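Local structure of RNA-dependent RNA Polymerase (Bombyx mori cytoplasmic polyhedrosis virus, 6TZ0) at residues A[500-503]-A[504-508]; A[561-564]-A[565-569]; A[601-604]-A[605-608]; A[462-465]-A[466-469]. The protein catalyses RNA-templated RNA synthesis in a double-stranded RNA virus, making plus strands during transcription and probably complementary minus strands during genome replication. One frame throughout, in Å; residues are numbered along the deposited sequence.

Interaction 1: A[500-503]-A[504-508]; sequences SFMP and YTIGK
Over one face of the Phe-501 ring lies the hydroxyl of Thr-505, its OG1 displaced toward the rim and 3.7 Å from CE2 of Phe-501. The Tyr-504 ring meets Phe-501 more loosely and at a slant, with CD2 of Tyr-504 4.4 Å from CE1 of Phe-501. At the edge of the Tyr-504 ring, near its plane, is the carbonyl oxygen of Phe-501. Both aromatic residues carry CG opposite their backbone N (chi1 -175° and 168°), which sends the two rings off the same flank of the helix. The oxygen of Phe-501 is gripped twice: Thr-505 N donates at 2.9 Å, and Thr-505 OG1 donates at 2.8 Å from the other face of the carbonyl plane, standing 38° out of it. Threonine suits this place because its hydroxyl can be satisfied by the helix's own backbone within a buried setting. On the next flank, CG of Met-502 and CD1 of Ile-506 pack at 4.2 Å, alongside the backbone bond from Ile-506 N to Met-502 O. Pro-503 is well tolerated here, since amides of a helix's first turn lack an acceptor within the helix, while its oxygen still takes the nearly straight bond from Gly-507 N at 3.0 Å. These flanks place helix 501-508 in a crowded bundle: Phe-501 meets Trp-417 and Phe-420 of helix 413-422, Met-502 reaches Cys-609 of helix 604-614, and Ile-506 packs between that helix and Val-570 of helix 557-573.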
# COMPACT_ATOMS: atom_id res chain seq x y z
N SER A 500 -13.82 2.08 -0.49
CA SER A 500 -12.90 2.96 -1.18
C SER A 500 -12.63 2.53 -2.62
O SER A 500 -11.67 3.03 -3.22
CB SER A 500 -11.58 3.03 -0.41
OG SER A 500 -10.95 1.77 -0.38
N PHE A 501 -13.43 1.63 -3.18
CA PHE A 501 -13.09 1.09 -4.49
C PHE A 501 -13.65 1.96 -5.61
O PHE A 501 -12.97 2.18 -6.62
CB PHE A 501 -13.58 -0.34 -4.61
CG PHE A 501 -13.17 -1.00 -5.88
CD1 PHE A 501 -11.85 -1.33 -6.10
CD2 PHE A 501 -14.11 -1.31 -6.85
CE1 PHE A 501 -11.46 -1.94 -7.27
CE2 PHE A 501 -13.72 -1.91 -8.02
CZ PHE A 501 -12.40 -2.23 -8.23
N MET A 502 -14.87 2.45 -5.47
CA MET A 502 -15.43 3.33 -6.49
C MET A 502 -14.80 4.73 -6.53
O MET A 502 -14.65 5.26 -7.64
CB MET A 502 -16.96 3.38 -6.34
CG MET A 502 -17.69 4.16 -7.43
SD MET A 502 -17.47 3.54 -9.10
CE MET A 502 -18.53 2.11 -9.08
N PRO A 503 -14.40 5.38 -5.41
CA PRO A 503 -13.54 6.57 -5.56
C PRO A 503 -12.22 6.31 -6.27
O PRO A 503 -11.77 7.15 -7.06
CB PRO A 503 -13.33 7.03 -4.12
CG PRO A 503 -14.53 6.60 -3.44
CD PRO A 503 -14.91 5.30 -4.02
N TYR A 504 -11.60 5.15 -6.03
CA TYR A 504 -10.41 4.76 -6.76
C TYR A 504 -10.68 4.58 -8.24
O TYR A 504 -9.89 5.02 -9.08
CB TYR A 504 -9.84 3.47 -6.16
CG TYR A 504 -8.78 2.83 -7.02
CD1 TYR A 504 -7.53 3.40 -7.16
CD2 TYR A 504 -9.03 1.65 -7.70
CE1 TYR A 504 -6.56 2.82 -7.94
CE2 TYR A 504 -8.08 1.06 -8.50
CZ TYR A 504 -6.85 1.65 -8.61
OH TYR A 504 -5.89 1.07 -9.40
N THR A 505 -11.80 3.94 -8.58
CA THR A 505 -12.14 3.68 -9.97
C THR A 505 -12.43 4.98 -10.71
O THR A 505 -12.07 5.14 -11.88
CB THR A 505 -13.32 2.73 -10.03
OG1 THR A 505 -12.98 1.52 -9.34
CG2 THR A 505 -13.70 2.39 -11.45
N ILE A 506 -13.06 5.94 -10.03
CA ILE A 506 -13.34 7.23 -10.66
C ILE A 506 -12.06 8.03 -10.85
O ILE A 506 -11.78 8.51 -11.95
CB ILE A 506 -14.39 8.00 -9.85
CG1 ILE A 506 -15.75 7.32 -9.98
CG2 ILE A 506 -14.42 9.46 -10.25
CD1 ILE A 506 -16.78 7.88 -9.06
N GLY A 507 -11.26 8.18 -9.80
CA GLY A 507 -10.04 8.96 -9.92
C GLY A 507 -8.94 8.32 -10.75
O GLY A 507 -8.01 9.01 -11.16
N LYS A 508 -9.04 7.02 -11.02
CA LYS A 508 -8.08 6.33 -11.86
C LYS A 508 -8.24 6.70 -13.33
O LYS A 508 -7.28 6.59 -14.10
CB LYS A 508 -8.25 4.82 -11.65
CG LYS A 508 -7.29 3.89 -12.33
CD LYS A 508 -7.67 2.46 -12.02
CE LYS A 508 -6.72 1.48 -12.66
NZ LYS A 508 -6.83 1.51 -14.14

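Interaction 2: A[561-564]-A[565-569]; sequences DIYN and TFVLD
In the buried helix 557-573 of the polymerase domain, where the side chain of Tyr-563 is about 12 Å from that of the UTP-binding Asp-552, Tyr-563 and Val-567 form an i to i+4 CH-pi pair. The methyl CG2 of Val-567 lies over one face of the tyrosine ring, 4.0 Å from its centroid and 27° off the ring normal, closest to CE2 at 3.6 Å. With CG1 of Val-567 opposite its backbone N (chi1 172°), CG2 is the branch left leaning back over the preceding turn. A beta-branched residue fits here because branching at CB sets a methyl close to the backbone, where it can lean over the ring. Phe-566 touches the same ring obliquely, CD2 to CE1 of Tyr-563 at 4.4 Å, and its side chain also meets Leu-397 and Ile-404 of two other helices. The phenol OH bonds to the backbone oxygen of Pro-503, tying two helices together, and His-647 meets the tyrosine ring edge-to-face. Along the backbone, Val-567 N donates to Tyr-563 O at 3.0 Å, and Leu-568 N to Asn-564 O. Thr-565 grips the preceding turn by its hydroxyl, whose modelled bond to Ile-562 O is doubtfully short, and by its N, which donates to Asp-561 O at 3.0 Å.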
# COMPACT_ATOMS: atom_id res chain seq x y z
N ASP A 561 -12.49 16.30 1.65
CA ASP A 561 -13.71 16.76 1.00
C ASP A 561 -13.47 17.40 -0.37
O ASP A 561 -14.39 17.40 -1.20
CB ASP A 561 -14.43 17.73 1.93
CG ASP A 561 -15.93 17.76 1.70
OD1 ASP A 561 -16.42 17.02 0.83
OD2 ASP A 561 -16.62 18.50 2.43
N ILE A 562 -12.26 17.89 -0.65
CA ILE A 562 -11.95 18.47 -1.97
C ILE A 562 -12.01 17.41 -3.06
O ILE A 562 -12.62 17.61 -4.11
CB ILE A 562 -10.57 19.16 -1.95
CG1 ILE A 562 -10.55 20.33 -0.97
CG2 ILE A 562 -10.18 19.66 -3.33
CD1 ILE A 562 -9.19 20.94 -0.78
N TYR A 563 -11.39 16.26 -2.81
CA TYR A 563 -11.50 15.12 -3.72
C TYR A 563 -12.90 14.53 -3.70
O TYR A 563 -13.36 14.00 -4.72
CB TYR A 563 -10.46 14.07 -3.31
CG TYR A 563 -10.33 12.85 -4.19
CD1 TYR A 563 -9.65 12.91 -5.40
CD2 TYR A 563 -10.84 11.62 -3.78
CE1 TYR A 563 -9.51 11.79 -6.19
CE2 TYR A 563 -10.70 10.50 -4.57
CZ TYR A 563 -10.04 10.59 -5.77
OH TYR A 563 -9.91 9.48 -6.56
N ASN A 564 -13.60 14.62 -2.56
CA ASN A 564 -14.96 14.11 -2.49
C ASN A 564 -15.92 14.88 -3.39
O ASN A 564 -16.86 14.29 -3.92
CB ASN A 564 -15.49 14.14 -1.06
CG ASN A 564 -14.85 13.09 -0.18
OD1 ASN A 564 -14.55 11.99 -0.64
ND2 ASN A 564 -14.69 13.41 1.09
N THR A 565 -15.70 16.19 -3.57
CA THR A 565 -16.53 16.96 -4.50
C THR A 565 -16.38 16.47 -5.93
O THR A 565 -17.37 16.36 -6.67
CB THR A 565 -16.19 18.45 -4.44
OG1 THR A 565 -14.81 18.63 -4.77
CG2 THR A 565 -16.45 19.00 -3.09
N PHE A 566 -15.14 16.20 -6.35
CA PHE A 566 -14.87 15.67 -7.68
C PHE A 566 -15.50 14.29 -7.87
O PHE A 566 -16.11 14.01 -8.91
CB PHE A 566 -13.36 15.64 -7.88
CG PHE A 566 -12.90 14.96 -9.13
CD1 PHE A 566 -13.10 15.53 -10.37
CD2 PHE A 566 -12.22 13.75 -9.06
CE1 PHE A 566 -12.67 14.89 -11.52
CE2 PHE A 566 -11.78 13.11 -10.19
CZ PHE A 566 -12.00 13.68 -11.42
N VAL A 567 -15.38 13.43 -6.85
CA VAL A 567 -15.97 12.10 -6.90
C VAL A 567 -17.49 12.18 -6.97
O VAL A 567 -18.13 11.45 -7.73
CB VAL A 567 -15.47 11.26 -5.71
CG1 VAL A 567 -16.21 9.95 -5.60
CG2 VAL A 567 -14.01 10.99 -5.87
N LEU A 568 -18.10 13.10 -6.22
CA LEU A 568 -19.55 13.22 -6.24
C LEU A 568 -20.06 13.85 -7.53
O LEU A 568 -21.16 13.51 -7.98
CB LEU A 568 -20.04 14.01 -5.03
CG LEU A 568 -19.98 13.27 -3.71
CD1 LEU A 568 -20.37 14.18 -2.56
CD2 LEU A 568 -20.88 12.07 -3.75
N ASP A 569 -19.27 14.72 -8.17
CA ASP A 569 -19.63 15.24 -9.49
C ASP A 569 -19.67 14.13 -10.53
O ASP A 569 -20.66 14.00 -11.28
CB ASP A 569 -18.65 16.32 -9.93
CG ASP A 569 -18.82 17.61 -9.17
OD1 ASP A 569 -19.95 17.89 -8.72
OD2 ASP A 569 -17.83 18.36 -9.06

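Interaction 3: A[601-604]-A[605-608]; sequences YVNA and AWQA
Val-602 and Trp-606 make the tight side of this strand-to-helix junction. CG1 of Val-602 comes to 3.6 Å from CE3 of the indole and also packs 3.7 Å from CG of Gln-607, so one methyl fills the angle between the two side chains. The valine crosses the indole at about a right angle. Trp-606, with CG opposite its backbone N (chi1 179°), swings back toward the strand, spreading its large apolar surface against Leu-568 and Ala-571 of helix 557-573 while NE1 bonds to the oxygen of Leu-381. The loose side is at Tyr-601, whose side chain points away and is exposed; from this residue the backbone oxygen alone nears the indole edge, 4.2 Å from CZ3. Next along the chain, at the helix start, is Asn-603, whose CG stands between its backbone N and carbonyl carbon (chi1 58°), turning OD1 back to accept a weak bond from Trp-606 N at 3.4 Å. The amide and indole planes are 80° apart. A second weak bond joins Gln-607 N to Asn-603 O, and Ala-608 N donates to Ala-604 O at 3.0 Å. Asparagine, short and with an acceptor, suits such a place: this is an N-cap, here with a weak capping bond, opening helix 604-614 directly after edge strand 598-602.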
# COMPACT_ATOMS: atom_id res chain seq x y z
N TYR A 601 -33.68 10.42 -8.98
CA TYR A 601 -33.19 9.10 -9.36
C TYR A 601 -31.70 9.04 -9.09
O TYR A 601 -30.93 9.82 -9.66
CB TYR A 601 -33.50 8.84 -10.82
CG TYR A 601 -33.20 7.44 -11.30
CD1 TYR A 601 -34.11 6.41 -11.08
CD2 TYR A 601 -32.03 7.15 -11.98
CE1 TYR A 601 -33.85 5.14 -11.52
CE2 TYR A 601 -31.77 5.88 -12.42
CZ TYR A 601 -32.68 4.88 -12.19
OH TYR A 601 -32.42 3.61 -12.63
N VAL A 602 -31.28 8.14 -8.21
CA VAL A 602 -29.90 8.05 -7.76
C VAL A 602 -29.37 6.67 -8.14
O VAL A 602 -29.96 5.66 -7.76
CB VAL A 602 -29.80 8.27 -6.24
CG1 VAL A 602 -28.37 8.17 -5.78
CG2 VAL A 602 -30.40 9.60 -5.84
N ASN A 603 -28.26 6.64 -8.87
CA ASN A 603 -27.71 5.36 -9.28
C ASN A 603 -26.88 4.75 -8.15
O ASN A 603 -26.74 5.32 -7.07
CB ASN A 603 -26.92 5.49 -10.59
CG ASN A 603 -25.77 6.48 -10.50
OD1 ASN A 603 -25.54 7.11 -9.49
ND2 ASN A 603 -25.03 6.60 -11.58
N ALA A 604 -26.31 3.57 -8.41
CA ALA A 604 -25.68 2.79 -7.35
C ALA A 604 -24.34 3.38 -6.92
O ALA A 604 -24.02 3.39 -5.72
CB ALA A 604 -25.48 1.35 -7.82
N ALA A 605 -23.56 3.87 -7.88
CA ALA A 605 -22.23 4.39 -7.59
C ALA A 605 -22.28 5.65 -6.75
O ALA A 605 -21.43 5.86 -5.89
CB ALA A 605 -21.48 4.65 -8.89
N TRP A 606 -23.30 6.48 -6.97
CA TRP A 606 -23.41 7.72 -6.21
C TRP A 606 -23.91 7.46 -4.80
O TRP A 606 -23.50 8.14 -3.86
CB TRP A 606 -24.28 8.69 -7.02
CG TRP A 606 -24.57 10.03 -6.50
CD1 TRP A 606 -23.78 10.80 -5.71
CD2 TRP A 606 -25.64 10.87 -6.93
NE1 TRP A 606 -24.35 12.02 -5.52
CE2 TRP A 606 -25.49 12.10 -6.27
CE3 TRP A 606 -26.73 10.69 -7.78
CZ2 TRP A 606 -26.40 13.14 -6.42
CZ3 TRP A 606 -27.63 11.72 -7.93
CH2 TRP A 606 -27.46 12.93 -7.26
N GLN A 607 -24.69 6.39 -4.62
CA GLN A 607 -25.02 5.91 -3.28
C GLN A 607 -23.78 5.43 -2.54
O GLN A 607 -23.58 5.76 -1.37
CB GLN A 607 -26.03 4.77 -3.35
CG GLN A 607 -27.39 5.15 -3.86
CD GLN A 607 -28.30 3.96 -3.96
OE1 GLN A 607 -27.94 2.86 -3.58
NE2 GLN A 607 -29.47 4.16 -4.54
N ALA A 608 -22.94 4.64 -3.22
CA ALA A 608 -21.73 4.11 -2.59
C ALA A 608 -20.75 5.22 -2.24
O ALA A 608 -20.18 5.23 -1.14
CB ALA A 608 -21.06 3.09 -3.50

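Interaction 4: A[462-465]-A[466-469]; sequences TPER and IFKS
Ile-466 lies in the short helix 464-469, where its CD1 rests loosely over one face of the Arg-465 guanidinium, 4.4 Å from NH2. A weak bond, 3.5 Å long, runs from Ile-466 N to Pro-463 O. Proline is suited to a helix start because it brings no amide hydrogen needing an acceptor. Arg-465 is buried and well supplied with partners: NH2 forms a salt bridge with Asp-495, NE and NH1 bond to the backbone oxygens of Glu-459 and Tyr-460, and Phe-498 adds a cation-pi contact. Phe-467 comes next, and its CD2 lies 3.8 Å from OE1 of Glu-464, which sits at the edge of the ring and near its plane. The carboxylate is turned 45° to the ring, and the weakly positive aromatic rim probably welcomes the charge. Glu-464 reaches this edge by bending at chi2 (-68°), while Phe-467 also packs on Gly-327 of the viral structural protein 4 chain. Lys-468 donates its backbone N to Glu-464 O at 2.9 Å, and its long, exposed side chain leads away to a salt bridge with Glu-459. Small Ser-469 closes the helix beside Asp-495 of helix 494-499, its backbone N donating to Arg-465 O at 3.0 Å.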
# COMPACT_ATOMS: atom_id res chain seq x y z
N THR A 462 -25.70 -7.90 0.32
CA THR A 462 -26.47 -7.55 1.51
C THR A 462 -25.99 -6.22 2.07
O THR A 462 -24.79 -6.06 2.30
CB THR A 462 -26.31 -8.64 2.57
OG1 THR A 462 -26.80 -9.87 2.04
CG2 THR A 462 -27.09 -8.29 3.82
N PRO A 463 -26.89 -5.26 2.29
CA PRO A 463 -26.44 -3.92 2.70
C PRO A 463 -25.91 -3.84 4.12
O PRO A 463 -25.19 -2.88 4.44
CB PRO A 463 -27.70 -3.06 2.54
CG PRO A 463 -28.56 -3.83 1.61
CD PRO A 463 -28.30 -5.26 1.90
N GLU A 464 -26.22 -4.80 4.99
CA GLU A 464 -25.75 -4.74 6.37
C GLU A 464 -24.28 -5.08 6.52
O GLU A 464 -23.72 -4.85 7.59
CB GLU A 464 -26.59 -5.67 7.24
CG GLU A 464 -28.02 -5.19 7.43
CD GLU A 464 -28.10 -3.92 8.27
OE1 GLU A 464 -27.28 -3.77 9.20
OE2 GLU A 464 -28.97 -3.07 7.99
N ARG A 465 -23.66 -5.62 5.47
CA ARG A 465 -22.23 -5.90 5.46
C ARG A 465 -21.39 -4.64 5.67
O ARG A 465 -20.39 -4.66 6.40
CB ARG A 465 -21.89 -6.60 4.15
CG ARG A 465 -20.44 -6.86 3.92
CD ARG A 465 -20.22 -7.79 2.76
NE ARG A 465 -20.71 -7.30 1.47
CZ ARG A 465 -20.00 -6.57 0.63
NH1 ARG A 465 -20.53 -6.19 -0.53
NH2 ARG A 465 -18.76 -6.22 0.93
N ILE A 466 -21.82 -3.53 5.08
CA ILE A 466 -21.08 -2.27 5.18
C ILE A 466 -21.14 -1.72 6.60
O ILE A 466 -20.12 -1.29 7.17
CB ILE A 466 -21.64 -1.27 4.16
CG1 ILE A 466 -21.64 -1.87 2.75
CG2 ILE A 466 -20.87 0.02 4.21
CD1 ILE A 466 -20.29 -2.27 2.23
N PHE A 467 -22.32 -1.76 7.21
CA PHE A 467 -22.45 -1.26 8.57
C PHE A 467 -21.78 -2.19 9.56
O PHE A 467 -21.30 -1.74 10.60
CB PHE A 467 -23.92 -1.07 8.94
CG PHE A 467 -24.68 -0.24 7.97
CD1 PHE A 467 -24.34 1.08 7.76
CD2 PHE A 467 -25.80 -0.75 7.33
CE1 PHE A 467 -25.06 1.86 6.87
CE2 PHE A 467 -26.52 0.02 6.46
CZ PHE A 467 -26.15 1.32 6.23
N LYS A 468 -21.73 -3.49 9.25
CA LYS A 468 -20.96 -4.41 10.07
C LYS A 468 -19.47 -4.10 9.99
O LYS A 468 -18.75 -4.21 10.99
CB LYS A 468 -21.23 -5.85 9.61
CG LYS A 468 -20.55 -6.91 10.43
CD LYS A 468 -20.96 -8.29 9.97
CE LYS A 468 -20.32 -8.62 8.63
NZ LYS A 468 -20.58 -10.03 8.22
N SER A 469 -18.99 -3.68 8.82
CA SER A 469 -17.59 -3.29 8.70
C SER A 469 -17.26 -1.99 9.40
O SER A 469 -16.11 -1.80 9.81
CB SER A 469 -17.20 -3.13 7.25
OG SER A 469 -17.84 -2.00 6.68

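Overall arrangement
From the N terminus the order is interaction 4, then 1, 2 and 3. Each joins adjoining residues, so none closes a long loop; they run in series without nesting or crossing. Interaction 4 stands apart within this group, about 7 Å from interaction 3 and 8 Å from interaction 1 between nearest atoms, and makes more of the contact with the viral structural protein 4 chain, which interaction 2 touches at Asp-561. The other three touch one another: Gly-507 CA lies 3.4 Å from Tyr-563 OH, Met-502 CE 3.9 Å from Ala-605 CB, and Leu-568 CD2 3.7 Å from Trp-606 CD1. Helices 501-508, 557-573 and 604-614 thus form a triangle, probably in the polymerase fingers.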